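Local coordinates for 3,4-dihydroxy-2-butanone 4-phosphate synthase (Candida albicans, PDB 1TKS), which converts D-ribulose 5-phosphate to formate and 3,4-dihydroxy-2-butanone 4-phosphate, a step of riboflavin biosynthesis, at residues S55-V60 and H128-R133. Sequence-based numbering, arbitrary orientation.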
loop_
_atom_site.group_PDB
_atom_site.type_symbol
_atom_site.label_atom_id
_atom_site.label_comp_id
_atom_site.label_asym_id
_atom_site.label_seq_id
_atom_site.Cartn_x
_atom_site.Cartn_y
_atom_site.Cartn_z
ATOM N N SER B 55 -5.421 4.946 -0.355
ATOM C CA SER B 55 -4.040 4.992 0.104
ATOM C C SER B 55 -3.195 3.935 -0.581
ATOM O O SER B 55 -1.972 4.002 -0.533
ATOM C CB SER B 55 -3.969 4.747 1.612
ATOM O OG SER B 55 -4.093 3.354 1.884
ATOM N N GLY B 56 -3.848 2.949 -1.191
ATOM C CA GLY B 56 -3.120 1.890 -1.864
ATOM C C GLY B 56 -2.640 0.779 -0.947
ATOM O O GLY B 56 -2.172 -0.253 -1.421
ATOM N N TYR B 57 -2.739 0.988 0.364
ATOM C CA TYR B 57 -2.338 -0.021 1.348
ATOM C C TYR B 57 -3.555 -0.938 1.446
ATOM O O TYR B 57 -4.284 -0.923 2.435
ATOM C CB TYR B 57 -2.058 0.656 2.701
ATOM C CG TYR B 57 -1.056 -0.062 3.581
ATOM C CD1 TYR B 57 0.257 -0.247 3.157
ATOM C CD2 TYR B 57 -1.411 -0.533 4.845
ATOM C CE1 TYR B 57 1.196 -0.881 3.967
ATOM C CE2 TYR B 57 -0.476 -1.172 5.666
ATOM C CZ TYR B 57 0.821 -1.340 5.220
ATOM O OH TYR B 57 1.763 -1.957 6.016
ATOM N N VAL B 58 -3.766 -1.735 0.402
ATOM C CA VAL B 58 -4.928 -2.615 0.315
ATOM C C VAL B 58 -4.875 -3.837 1.220
ATOM O O VAL B 58 -3.952 -4.652 1.143
ATOM C CB VAL B 58 -5.160 -3.058 -1.151
ATOM C CG1 VAL B 58 -6.376 -3.962 -1.245
ATOM C CG2 VAL B 58 -5.366 -1.825 -2.033
ATOM N N CYS B 59 -5.895 -3.955 2.066
ATOM C CA CYS B 59 -6.003 -5.043 3.028
ATOM C C CYS B 59 -7.161 -5.986 2.734
ATOM O O CYS B 59 -8.165 -5.597 2.135
ATOM C CB CYS B 59 -6.148 -4.462 4.436
ATOM S SG CYS B 59 -4.733 -3.456 4.965
ATOM N N VAL B 60 -7.010 -7.232 3.168
ATOM C CA VAL B 60 -8.034 -8.235 2.947
ATOM C C VAL B 60 -8.484 -8.878 4.255
ATOM O O VAL B 60 -7.862 -9.817 4.749
ATOM C CB VAL B 60 -7.537 -9.328 1.970
ATOM C CG1 VAL B 60 -8.586 -10.422 1.828
ATOM C CG2 VAL B 60 -7.242 -8.708 0.605
ATOM N N HIS B 128 2.229 -8.926 -1.632
ATOM C CA HIS B 128 1.784 -7.554 -1.838
ATOM C C HIS B 128 0.377 -7.257 -1.325
ATOM O O HIS B 128 -0.132 -6.149 -1.498
ATOM C CB HIS B 128 1.898 -7.217 -3.322
ATOM C CG HIS B 128 3.306 -7.244 -3.833
ATOM N ND1 HIS B 128 4.101 -6.120 -3.882
ATOM C CD2 HIS B 128 4.066 -8.265 -4.297
ATOM C CE1 HIS B 128 5.290 -6.446 -4.357
ATOM N NE2 HIS B 128 5.296 -7.741 -4.616
ATOM N N ILE B 129 -0.256 -8.259 -0.717
ATOM C CA ILE B 129 -1.582 -8.098 -0.131
ATOM C C ILE B 129 -1.435 -8.241 1.380
ATOM O O ILE B 129 -0.664 -9.074 1.865
ATOM C CB ILE B 129 -2.588 -9.159 -0.658
ATOM C CG1 ILE B 129 -3.095 -8.746 -2.038
ATOM C CG2 ILE B 129 -3.759 -9.315 0.311
ATOM C CD1 ILE B 129 -3.936 -7.483 -2.054
ATOM N N LEU B 130 -2.173 -7.413 2.112
ATOM C CA LEU B 130 -2.145 -7.409 3.567
ATOM C C LEU B 130 -3.408 -8.028 4.185
ATOM O O LEU B 130 -4.401 -7.331 4.410
ATOM C CB LEU B 130 -1.989 -5.963 4.072
ATOM C CG LEU B 130 -0.694 -5.215 3.710
ATOM C CD1 LEU B 130 -1.032 -3.841 3.127
ATOM C CD2 LEU B 130 0.187 -5.063 4.950
ATOM N N PRO B 131 -3.394 -9.344 4.460
ATOM C CA PRO B 131 -4.576 -9.974 5.060
ATOM C C PRO B 131 -4.744 -9.457 6.488
ATOM O O PRO B 131 -3.757 -9.163 7.164
ATOM C CB PRO B 131 -4.234 -11.470 5.042
ATOM C CG PRO B 131 -3.237 -11.595 3.917
ATOM C CD PRO B 131 -2.387 -10.355 4.100
ATOM N N LEU B 132 -5.991 -9.346 6.938
ATOM C CA LEU B 132 -6.286 -8.878 8.292
ATOM C C LEU B 132 -7.150 -9.919 8.987
ATOM O O LEU B 132 -8.041 -10.495 8.368
ATOM C CB LEU B 132 -7.037 -7.548 8.255
ATOM C CG LEU B 132 -6.366 -6.400 7.507
ATOM C CD1 LEU B 132 -7.149 -5.117 7.747
ATOM C CD2 LEU B 132 -4.933 -6.242 7.978
ATOM N N ARG B 133 -6.890 -10.157 10.270
ATOM C CA ARG B 133 -7.651 -11.148 11.026
ATOM C C ARG B 133 -8.811 -10.556 11.820
ATOM O O ARG B 133 -8.602 -9.837 12.798
ATOM C CB ARG B 133 -6.722 -11.905 11.978
ATOM C CG ARG B 133 -5.658 -12.730 11.271
ATOM C CD ARG B 133 -4.823 -13.525 12.263
ATOM N NE ARG B 133 -5.637 -14.551 12.909
ATOM C CZ ARG B 133 -5.165 -15.488 13.726
ATOM N NH1 ARG B 133 -3.871 -15.538 14.009
ATOM N NH2 ARG B 133 -5.992 -16.378 14.255
HETATM O O HOH W 1 -1.926 -4.101 -0.871
#
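L130 sets its CD1 methyl squarely over one face of the Y57 ring. The carbon lies 3.5 Å from the ring centroid and 2° off the ring normal, a CH-pi contact. L130 CD2 sits over the hydroxyl end of the ring, 3.6 Å from Y57 OH. Y57 CG is anti to the backbone N (chi1 -152°), which turns the ring face toward L130. The tight part continues along the strands. C59 points to the same face as L130, and its CB packs 3.5 Å from L132 CD1. The L132 side chain also lies close to T146, which probably belongs to the ribulose 5-phosphate site. V60 points to the opposite face, where its CG2 meets I129 CG2 at 3.5 Å, against T110 of helix 103-114. The backbones pair as parallel strands, 59-63 beside 129-134. V60 N donates to L130 O, and L132 N to V60 O, both at 2.9 Å. Toward S55 and H128 the two chains diverge and the joint is looser. The bond from L130 N to V58 O is weak at 3.4 Å. A water bridges the gap there, donating to V58 O and H128 O. The second subunit borders this end, and its Y57 packs on L130 and meets the H128 ring.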